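Long-range contacts in sensor histidine kinase (Pseudomonas syringae pv. tomato, PDB 3CIT), which probably works as a phosphorelay sensor kinase in a two-component system and is present here as its GAF domain alone: residues 94-99 against 116-121; 46-51 against 66-71; 81-86 against 101-106; 18-23 against 34-39. All blocks are in the same frame, centred on the assembly; numbering follows the deposited sequence.

Interaction 1. Residues 94-99 against 116-121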
# COMPACT_ATOMS: atom_id res chain seq x y z
N THR A 94 19.01 20.22 8.41
CA THR A 94 19.04 20.65 7.01
C THR A 94 18.01 21.73 6.79
O THR A 94 17.23 22.08 7.70
CB THR A 94 18.78 19.48 6.03
OG1 THR A 94 17.45 19.01 6.24
CG2 THR A 94 19.83 18.30 6.20
N HIS A 95 18.00 22.28 5.58
CA HIS A 95 17.04 23.32 5.23
C HIS A 95 15.58 22.80 5.19
O HIS A 95 14.65 23.58 5.35
CB HIS A 95 17.42 23.92 3.87
CG HIS A 95 18.56 24.89 3.94
ND1 HIS A 95 19.87 24.49 3.88
CD2 HIS A 95 18.57 26.22 4.12
CE1 HIS A 95 20.65 25.55 3.97
NE2 HIS A 95 19.89 26.62 4.14
N LEU A 96 15.43 21.52 4.94
CA LEU A 96 14.14 20.82 4.80
C LEU A 96 14.19 19.54 5.59
O LEU A 96 14.41 18.43 5.06
CB LEU A 96 13.79 20.54 3.32
CG LEU A 96 13.57 21.78 2.45
CD1 LEU A 96 13.46 21.45 0.96
CD2 LEU A 96 12.31 22.58 2.91
N PRO A 97 14.07 19.67 6.91
CA PRO A 97 14.26 18.51 7.77
C PRO A 97 13.22 17.37 7.73
O PRO A 97 13.43 16.36 8.36
CB PRO A 97 14.34 19.10 9.18
CG PRO A 97 13.80 20.46 9.09
CD PRO A 97 13.90 20.92 7.67
N CYS A 98 12.12 17.58 7.04
CA CYS A 98 11.06 16.58 6.89
C CYS A 98 10.69 16.55 5.41
O CYS A 98 10.42 17.60 4.82
CB CYS A 98 9.82 16.99 7.77
SG CYS A 98 10.20 16.75 9.45
N VAL A 99 10.61 15.35 4.85
CA VAL A 99 10.25 15.12 3.46
C VAL A 99 9.34 13.90 3.35
O VAL A 99 9.58 12.88 3.98
CB VAL A 99 11.51 14.91 2.61
CG1 VAL A 99 11.13 14.56 1.12
CG2 VAL A 99 12.39 16.16 2.69
N VAL A 116 7.15 15.26 -4.14
CA VAL A 116 8.04 15.44 -3.02
C VAL A 116 7.48 16.61 -2.23
O VAL A 116 7.43 17.74 -2.73
CB VAL A 116 9.50 15.74 -3.45
CG1 VAL A 116 10.46 15.91 -2.18
CG2 VAL A 116 10.08 14.65 -4.39
N LEU A 117 7.00 16.35 -1.02
CA LEU A 117 6.57 17.41 -0.12
C LEU A 117 7.64 17.55 0.94
O LEU A 117 8.26 16.56 1.36
CB LEU A 117 5.22 17.06 0.54
CG LEU A 117 4.12 16.54 -0.40
CD1 LEU A 117 2.77 16.38 0.41
CD2 LEU A 117 3.96 17.41 -1.60
N ALA A 118 7.87 18.77 1.40
CA ALA A 118 8.96 19.01 2.34
C ALA A 118 8.60 20.16 3.24
O ALA A 118 7.83 21.02 2.85
CB ALA A 118 10.27 19.31 1.59
N ASN A 119 9.17 20.20 4.44
CA ASN A 119 8.88 21.28 5.36
C ASN A 119 10.17 21.89 5.91
O ASN A 119 11.15 21.18 6.14
CB ASN A 119 7.97 20.78 6.49
CG ASN A 119 7.19 21.90 7.15
OD1 ASN A 119 6.47 22.65 6.46
ND2 ASN A 119 7.38 22.08 8.49
N SER A 120 10.15 23.21 6.13
CA SER A 120 11.31 23.93 6.61
C SER A 120 11.64 23.68 8.07
O SER A 120 12.75 23.98 8.49
CB SER A 120 11.10 25.44 6.41
OG SER A 120 9.96 25.87 7.13
N VAL A 121 10.69 23.15 8.84
CA VAL A 121 10.92 22.81 10.23
C VAL A 121 10.44 21.38 10.52
O VAL A 121 9.55 20.84 9.85
CB VAL A 121 10.29 23.83 11.23
CG1 VAL A 121 10.95 25.22 11.12
CG2 VAL A 121 8.83 23.92 11.05
O HOH W 1 15.48 24.45 8.52
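Val99 and Ala118 face each other as an antiparallel non-hydrogen-bonded pair, their CA atoms 4.2 Å apart. The two branches of Val99 reach different partners. CG1, placed anti to the backbone N (chi1 176°), goes to Val116 and touches its CG1 at 3.6 Å, while CG2 lies 4.0 Å from Ala118 CB. That single methyl is approached a second time by Leu96, whose CD1 stands 3.9 Å away, so Ala118 CB lies within reach of a leucine tip and a valine branch.

One step along, Asn119 pairs with Cys98. Asn119 N donates to Cys98 O at 2.9 Å (154° at the hydrogen), and the same carbonyl oxygen also receives a CA-H contact from Ala118. The pair keeps this one bond, and the strands part toward Pro97, whose nitrogen carries no hydrogen: Asn119 O is met by Pro97 CD at 3.2 Å and by the CA-H of Leu96. The Asn119 amide folds back on its own segment, ND2 bonding Val121 O at 2.8 Å near the amide plane, while OD1 accepts from Asp47 N. A water spans the separating ends, lying between Thr94 O and Ser120 O.

Both segments belong to the hairpin of strands 98-105 and 111-119, inside the antiparallel GAF sheet. Strand 87-90 flanks it through Val99 and Leu89, and strand 48-53 through Ala118 and His48. Leu75 covers the Leu96, Val99 and Val116 side, whereas Leu117 points to the other face and packs on Leu37, Ala40 and Cys41 of helix 29-43.

Interaction 2. Residues 46-51 against 66-71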
# COMPACT_ATOMS: atom_id res chain seq x y z
N MSE A 46 2.65 21.56 4.66
CA MSE A 46 4.09 21.47 4.36
C MSE A 46 4.44 22.58 3.37
O MSE A 46 3.78 22.74 2.35
CB MSE A 46 4.43 20.06 3.85
CG MSE A 46 4.18 19.02 4.99
SE MSE A 46 4.68 17.18 4.58
CE MSE A 46 6.62 17.30 4.47
N ASP A 47 5.46 23.37 3.71
CA ASP A 47 5.70 24.65 3.04
C ASP A 47 6.52 24.63 1.77
O ASP A 47 6.68 25.67 1.15
CB ASP A 47 6.21 25.74 4.02
CG ASP A 47 7.54 25.42 4.68
OD1 ASP A 47 8.18 24.37 4.42
OD2 ASP A 47 8.00 26.29 5.47
N HIS A 48 7.00 23.44 1.36
CA HIS A 48 7.76 23.28 0.12
C HIS A 48 7.34 22.01 -0.59
O HIS A 48 6.86 21.06 0.04
CB HIS A 48 9.27 23.18 0.38
CG HIS A 48 9.90 24.46 0.83
ND1 HIS A 48 9.80 24.93 2.12
CD2 HIS A 48 10.67 25.36 0.16
CE1 HIS A 48 10.44 26.09 2.21
NE2 HIS A 48 10.96 26.38 1.03
N GLY A 49 7.56 21.97 -1.90
CA GLY A 49 7.34 20.75 -2.63
C GLY A 49 7.85 20.85 -4.03
O GLY A 49 8.09 21.94 -4.58
N LEU A 50 8.08 19.69 -4.62
CA LEU A 50 8.34 19.64 -6.03
C LEU A 50 7.78 18.35 -6.62
O LEU A 50 7.40 17.42 -5.91
CB LEU A 50 9.83 19.87 -6.30
CG LEU A 50 10.86 18.98 -5.66
CD1 LEU A 50 10.84 17.63 -6.32
CD2 LEU A 50 12.28 19.59 -5.76
N LEU A 51 7.72 18.34 -7.94
CA LEU A 51 7.39 17.15 -8.70
C LEU A 51 8.58 16.79 -9.59
O LEU A 51 9.13 17.64 -10.31
CB LEU A 51 6.15 17.41 -9.54
CG LEU A 51 5.64 16.23 -10.35
CD1 LEU A 51 5.18 15.03 -9.42
CD2 LEU A 51 4.50 16.70 -11.25
N HIS A 66 6.96 24.36 -5.45
CA HIS A 66 6.18 25.14 -4.53
C HIS A 66 7.08 25.53 -3.38
O HIS A 66 7.80 24.68 -2.85
CB HIS A 66 4.99 24.33 -4.01
CG HIS A 66 4.21 25.06 -2.97
ND1 HIS A 66 3.37 26.10 -3.27
CD2 HIS A 66 4.21 24.95 -1.62
CE1 HIS A 66 2.85 26.58 -2.15
NE2 HIS A 66 3.35 25.90 -1.14
N GLY A 67 7.12 26.81 -3.03
CA GLY A 67 8.01 27.27 -1.97
C GLY A 67 9.36 27.70 -2.51
O GLY A 67 9.59 27.70 -3.72
N SER A 68 10.27 28.09 -1.63
CA SER A 68 11.49 28.72 -2.09
C SER A 68 12.33 27.77 -2.93
O SER A 68 12.65 26.67 -2.50
CB SER A 68 12.30 29.30 -0.93
OG SER A 68 12.74 28.31 -0.04
N LYS A 69 12.72 28.25 -4.11
CA LYS A 69 13.55 27.47 -5.00
C LYS A 69 14.92 27.20 -4.36
O LYS A 69 15.52 26.15 -4.60
CB LYS A 69 13.69 28.18 -6.35
CG LYS A 69 12.38 28.22 -7.14
CD LYS A 69 12.50 29.05 -8.44
CE LYS A 69 11.26 28.89 -9.32
NZ LYS A 69 10.01 28.48 -8.56
N GLU A 70 15.38 28.13 -3.53
CA GLU A 70 16.64 28.02 -2.80
C GLU A 70 16.64 26.76 -1.94
O GLU A 70 17.53 25.92 -2.05
CB GLU A 70 16.89 29.32 -1.98
CG GLU A 70 17.86 29.22 -0.79
CD GLU A 70 18.42 30.54 -0.27
OE1 GLU A 70 17.86 31.64 -0.58
OE2 GLU A 70 19.44 30.48 0.45
N ARG A 71 15.63 26.60 -1.09
CA ARG A 71 15.58 25.43 -0.21
C ARG A 71 15.28 24.18 -1.02
O ARG A 71 15.88 23.11 -0.77
CB ARG A 71 14.59 25.60 0.96
CG ARG A 71 15.03 26.70 1.95
CD ARG A 71 14.34 26.60 3.33
NE ARG A 71 15.00 27.58 4.23
CZ ARG A 71 15.29 27.39 5.52
NH1 ARG A 71 15.00 26.25 6.11
NH2 ARG A 71 15.90 28.36 6.21
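The N-cap position of the short helix 69-72 is where this contact is made: Ser68, just before the helix, meets the ring of His48 on the neighbouring strand. Its OG lies 2.8 Å from His48 NE2, near the ring plane, in a hydrogen bond whose proton could sit on either atom. The ring is held at its other nitrogen too, since ND1 donates to Asp47 OD1 at 2.9 Å; OD1 lies close to the ring plane, whereas ND1 stands above the plane of the carboxylate. Gripped at both nitrogens, the imidazole is fixed in rotation. The other oxygen of the carboxylate, OD2, bonds Ser120 OG.

In the GAF sheet strand 61-66 is outermost within the chain, and it ends here against strand 48-53. Gly49 and His66 form an antiparallel hydrogen-bonded pair, Gly49 N to His66 O at 2.9 Å and His66 N to Gly49 O at 2.8 Å. The chain then swings past the His48 ring at Gly67. The His66 ring brings CD2 to 3.8 Å from Asp47 O and rests on Leu37, Gln38 and Cys41 of helix 29-43. The Arg71 side chain crosses that of His48 at a slant, CB 3.7 Å from His48 NE2, then runs on to bond His95 O through NH1.

Interaction 3. Residues 81-86 against 101-106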
# COMPACT_ATOMS: atom_id res chain seq x y z
N PRO A 81 12.53 4.45 -9.71
CA PRO A 81 11.54 3.69 -10.49
C PRO A 81 10.95 2.47 -9.76
O PRO A 81 9.84 2.01 -10.07
CB PRO A 81 12.32 3.25 -11.74
CG PRO A 81 13.75 3.34 -11.36
CD PRO A 81 13.86 4.41 -10.33
N LEU A 82 11.66 2.00 -8.74
CA LEU A 82 11.23 0.82 -8.01
C LEU A 82 10.24 1.08 -6.90
O LEU A 82 9.57 0.15 -6.44
CB LEU A 82 12.45 0.11 -7.42
CG LEU A 82 13.38 -0.54 -8.41
CD1 LEU A 82 14.57 -1.05 -7.60
CD2 LEU A 82 12.69 -1.65 -9.13
N ALA A 83 10.12 2.34 -6.48
CA ALA A 83 9.38 2.69 -5.29
C ALA A 83 7.90 2.30 -5.35
O ALA A 83 7.20 2.56 -6.33
CB ALA A 83 9.49 4.17 -5.00
N ILE A 84 7.46 1.65 -4.27
CA ILE A 84 6.06 1.31 -4.08
C ILE A 84 5.63 2.06 -2.80
O ILE A 84 6.13 1.80 -1.70
CB ILE A 84 5.89 -0.22 -3.91
CG1 ILE A 84 6.45 -0.95 -5.18
CG2 ILE A 84 4.46 -0.59 -3.61
CD1 ILE A 84 6.16 -2.42 -5.27
N GLY A 85 4.71 2.95 -2.90
CA GLY A 85 4.22 3.57 -1.70
C GLY A 85 5.16 4.63 -1.16
O GLY A 85 6.26 4.86 -1.68
N PRO A 86 4.70 5.30 -0.14
CA PRO A 86 5.35 6.49 0.33
C PRO A 86 6.60 6.23 1.15
O PRO A 86 6.91 5.08 1.46
CB PRO A 86 4.29 7.16 1.17
CG PRO A 86 3.29 6.21 1.49
CD PRO A 86 3.47 4.99 0.63
N LEU A 101 7.75 11.46 0.30
CA LEU A 101 7.82 11.04 -1.10
C LEU A 101 6.57 10.24 -1.44
O LEU A 101 6.21 9.33 -0.68
CB LEU A 101 9.07 10.17 -1.30
CG LEU A 101 10.42 10.81 -0.92
CD1 LEU A 101 11.53 9.82 -1.27
CD2 LEU A 101 10.60 12.09 -1.64
N LEU A 102 5.93 10.58 -2.56
CA LEU A 102 4.75 9.88 -3.08
C LEU A 102 5.02 9.54 -4.56
O LEU A 102 4.98 10.40 -5.42
CB LEU A 102 3.49 10.74 -2.95
CG LEU A 102 3.31 11.38 -1.55
CD1 LEU A 102 2.43 12.60 -1.54
CD2 LEU A 102 2.81 10.27 -0.58
N PRO A 103 5.29 8.27 -4.85
CA PRO A 103 5.58 7.87 -6.19
C PRO A 103 4.42 8.06 -7.15
O PRO A 103 3.24 7.93 -6.76
CB PRO A 103 5.88 6.37 -6.07
CG PRO A 103 6.17 6.12 -4.68
CD PRO A 103 5.39 7.13 -3.90
N LEU A 104 4.77 8.34 -8.39
CA LEU A 104 3.84 8.34 -9.50
C LEU A 104 4.02 7.06 -10.31
O LEU A 104 5.08 6.78 -10.82
CB LEU A 104 4.07 9.55 -10.42
CG LEU A 104 3.43 10.89 -10.03
CD1 LEU A 104 4.03 11.47 -8.80
CD2 LEU A 104 3.51 11.88 -11.23
N ARG A 105 2.94 6.29 -10.42
CA ARG A 105 2.95 5.07 -11.19
C ARG A 105 1.67 4.98 -11.98
O ARG A 105 0.58 5.13 -11.41
CB ARG A 105 3.09 3.88 -10.25
CG ARG A 105 3.24 2.56 -10.99
CD ARG A 105 3.46 1.40 -10.03
NE ARG A 105 4.69 1.53 -9.25
CZ ARG A 105 5.86 0.99 -9.60
NH1 ARG A 105 5.97 0.28 -10.70
NH2 ARG A 105 6.94 1.13 -8.83
N GLY A 106 1.80 4.78 -13.29
CA GLY A 106 0.65 4.58 -14.16
C GLY A 106 0.54 3.13 -14.56
O GLY A 106 0.79 2.20 -13.76
O HOH W 2 8.66 -1.07 -10.93
O HOH W 3 4.68 3.19 -7.21
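Arg105 reaches across to the loop 81-86 and takes hold of the carbonyl of Ala83. Its CB already points at the loop, and CG and CD continue the chain outward, CG anti to the backbone N (chi1 -175°). A bend at chi3 (-62°) then swings NE round, where it donates to a water at 2.6 Å. The same water gives a hydrogen to Ala83 O, 2.7 Å away. CZ comes within 3.9 Å of Ala83 O, and NH2 makes the direct bond, to Ala83 O at 2.9 Å and nearly straight (166°). The oxygen lies in the guanidinium plane, although NH2 stands above the plane of that carbonyl. Ala83 O is thus gripped by the arginine and by a water that the arginine also holds. NH2 has a second, weak bond to Pro81 O at 3.3 Å, and NH1 donates to another water at 3.0 Å.

Further along, proline packing takes over. Pro103 CG lies 3.9 Å from Ala83 CB and 3.3 Å from Gly85 O, and Pro86 sets its CB against CD2 of Leu102 while its CA-H approaches Leu101 O.

The loop runs into strand 87-90, which pairs with strand 98-105 through Gln87 and Leu101; strand 111-119 lies on the latter's other side. Helix 128-156 touches Pro86, Leu102 and Pro103 with Ile131, Leu134 and Gln135. Glu23 and Gln22 of a second subunit bond the backbone of Ile84, bringing a helix of that neighbour onto the loop.

Interaction 4. Residues 18-23 against 34-39. With SO4 (sulfate ion), chain C.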
# COMPACT_ATOMS: atom_id res chain seq x y z
N VAL A 18 -11.98 13.95 -4.55
CA VAL A 18 -13.05 14.13 -5.53
C VAL A 18 -12.87 15.45 -6.27
O VAL A 18 -12.86 15.47 -7.50
CB VAL A 18 -14.45 13.96 -4.90
CG1 VAL A 18 -15.59 14.38 -5.89
CG2 VAL A 18 -14.63 12.48 -4.43
N ASP A 19 -12.67 16.54 -5.54
CA ASP A 19 -12.56 17.84 -6.17
C ASP A 19 -11.33 17.94 -7.08
O ASP A 19 -11.43 18.42 -8.22
CB ASP A 19 -12.54 18.95 -5.13
CG ASP A 19 -13.88 19.12 -4.44
OD1 ASP A 19 -14.85 18.44 -4.83
OD2 ASP A 19 -13.98 19.96 -3.51
N THR A 20 -10.18 17.48 -6.60
CA THR A 20 -8.96 17.57 -7.42
C THR A 20 -8.98 16.55 -8.58
O THR A 20 -8.57 16.84 -9.71
CB THR A 20 -7.70 17.40 -6.57
OG1 THR A 20 -7.78 18.23 -5.40
CG2 THR A 20 -6.42 17.79 -7.39
N GLY A 21 -9.50 15.37 -8.31
CA GLY A 21 -9.62 14.37 -9.35
C GLY A 21 -10.52 14.83 -10.48
O GLY A 21 -10.25 14.51 -11.64
N GLN A 22 -11.58 15.56 -10.15
CA GLN A 22 -12.52 16.10 -11.15
C GLN A 22 -11.80 17.15 -11.99
O GLN A 22 -11.96 17.21 -13.22
CB GLN A 22 -13.80 16.73 -10.49
CG GLN A 22 -14.98 15.73 -10.22
CD GLN A 22 -16.04 16.22 -9.18
OE1 GLN A 22 -16.00 17.36 -8.69
NE2 GLN A 22 -17.01 15.33 -8.86
N GLU A 23 -11.03 17.99 -11.32
CA GLU A 23 -10.35 19.09 -11.98
C GLU A 23 -9.21 18.69 -12.88
O GLU A 23 -8.99 19.34 -13.89
CB GLU A 23 -9.86 20.07 -10.95
CG GLU A 23 -11.01 20.73 -10.30
CD GLU A 23 -10.58 21.75 -9.32
OE1 GLU A 23 -10.82 21.51 -8.10
OE2 GLU A 23 -10.04 22.78 -9.78
N LYS A 34 0.94 21.82 -11.11
CA LYS A 34 0.87 22.89 -10.11
C LYS A 34 -0.31 22.73 -9.17
O LYS A 34 -0.19 23.01 -8.00
CB LYS A 34 0.74 24.25 -10.78
CG LYS A 34 2.00 24.75 -11.38
CD LYS A 34 1.71 26.05 -12.13
CE LYS A 34 2.96 26.63 -12.75
NZ LYS A 34 2.61 27.58 -13.83
N CYS A 35 -1.45 22.29 -9.69
CA CYS A 35 -2.65 22.14 -8.87
C CYS A 35 -2.45 21.08 -7.79
O CYS A 35 -2.72 21.31 -6.62
CB CYS A 35 -3.84 21.78 -9.76
SG CYS A 35 -5.39 21.39 -8.90
N VAL A 36 -1.98 19.92 -8.21
CA VAL A 36 -1.78 18.82 -7.28
C VAL A 36 -0.69 19.18 -6.28
O VAL A 36 -0.86 18.95 -5.09
CB VAL A 36 -1.48 17.49 -8.00
CG1 VAL A 36 -1.03 16.42 -7.04
CG2 VAL A 36 -2.71 17.02 -8.77
N LEU A 37 0.42 19.75 -6.74
CA LEU A 37 1.47 20.07 -5.78
C LEU A 37 1.00 21.10 -4.73
O LEU A 37 1.17 20.88 -3.52
CB LEU A 37 2.72 20.56 -6.52
CG LEU A 37 3.92 20.86 -5.68
CD1 LEU A 37 4.41 19.65 -4.91
CD2 LEU A 37 4.98 21.43 -6.65
N GLN A 38 0.37 22.18 -5.18
CA GLN A 38 -0.11 23.21 -4.28
C GLN A 38 -1.12 22.67 -3.28
O GLN A 38 -1.03 22.94 -2.06
CB GLN A 38 -0.73 24.37 -5.07
CG GLN A 38 0.32 25.16 -5.84
CD GLN A 38 -0.24 26.34 -6.62
OE1 GLN A 38 -1.46 26.43 -6.86
NE2 GLN A 38 0.64 27.21 -7.06
N ARG A 39 -2.08 21.90 -3.78
CA ARG A 39 -3.11 21.34 -2.89
C ARG A 39 -2.55 20.33 -1.89
O ARG A 39 -2.99 20.29 -0.74
CB ARG A 39 -4.23 20.72 -3.71
CG ARG A 39 -5.04 21.80 -4.38
CD ARG A 39 -6.31 21.29 -4.93
NE ARG A 39 -7.03 22.33 -5.62
CZ ARG A 39 -8.23 22.16 -6.14
NH1 ARG A 39 -8.85 20.99 -6.03
NH2 ARG A 39 -8.83 23.18 -6.74
S SO4 C . -7.05 26.28 -5.28
O1 SO4 C . -7.78 26.10 -6.53
O2 SO4 C . -6.59 25.00 -4.75
O3 SO4 C . -5.89 27.13 -5.52
O4 SO4 C . -7.93 26.92 -4.31
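Arg39 and Glu23 form the salt bridge between these two helices. Both terminal nitrogens, NH1 and NH2, close on the single oxygen OE1 of Glu23, each at 2.9 Å and from the same face of the carboxylate. NH2 comes in on the syn side, whereas NH1 stands above the plane. The two side chains cross at about a right angle, with carboxylate and guanidinium planes 65° apart.

Neutral and ionic hydrogen bonds use the rest of the guanidinium. NH1 also donates to Thr20 OG1 at 3.0 Å, an oxygen lying near the guanidinium plane and bonded in its own helix to Leu16 O. A sulfate, probably from the crystallisation liquor, is bound along the edge away from Thr20: Arg39 NE donates to its O2 at 2.8 Å and NH2 to its O1 at 3.1 Å. Three partners, two of them anionic, should keep the guanidinium firmly oriented.

In the GAF domain, helices 3-26 and 29-43 run almost antiparallel here, at 165°, with local axes 10.8 Å apart. Helix 128-156 fits against both, Leu137 touching Thr20 and Val36.

Van der Waals contact is modest at that separation. Thr20 does the bridging through CG2, which sits anti to the backbone N and touches Val36 CG2 and Cys35 SG, each at 4.0 Å. Cys35 SG also lies over one face of the guanidinium, 3.8 Å above its plane and offset toward the rim. Elsewhere on helix 3-26, Val18 and Gln22 pack against Glu132 of the third subunit.

Interactions 1, 2 and 3 all work on the one antiparallel sheet, while interaction 4 joins two of the helices beside it. Interaction 1 is the most buried and relies on strand pairing and small apolar groups; interaction 2, partly buried at the sheet's outer strand, turns on a histidine. The two touch, Leu96 CD1 packing on Arg71 O. Interaction 3 uses the same strand, 98-105, as interaction 1, but mixes proline packing with an arginine on carbonyls and waters. Interaction 4 is ionic on its more exposed side, and Leu37 of its second helix reaches interactions 1 and 2. Interactions 3 and 4 do not touch, yet both meet the third subunit.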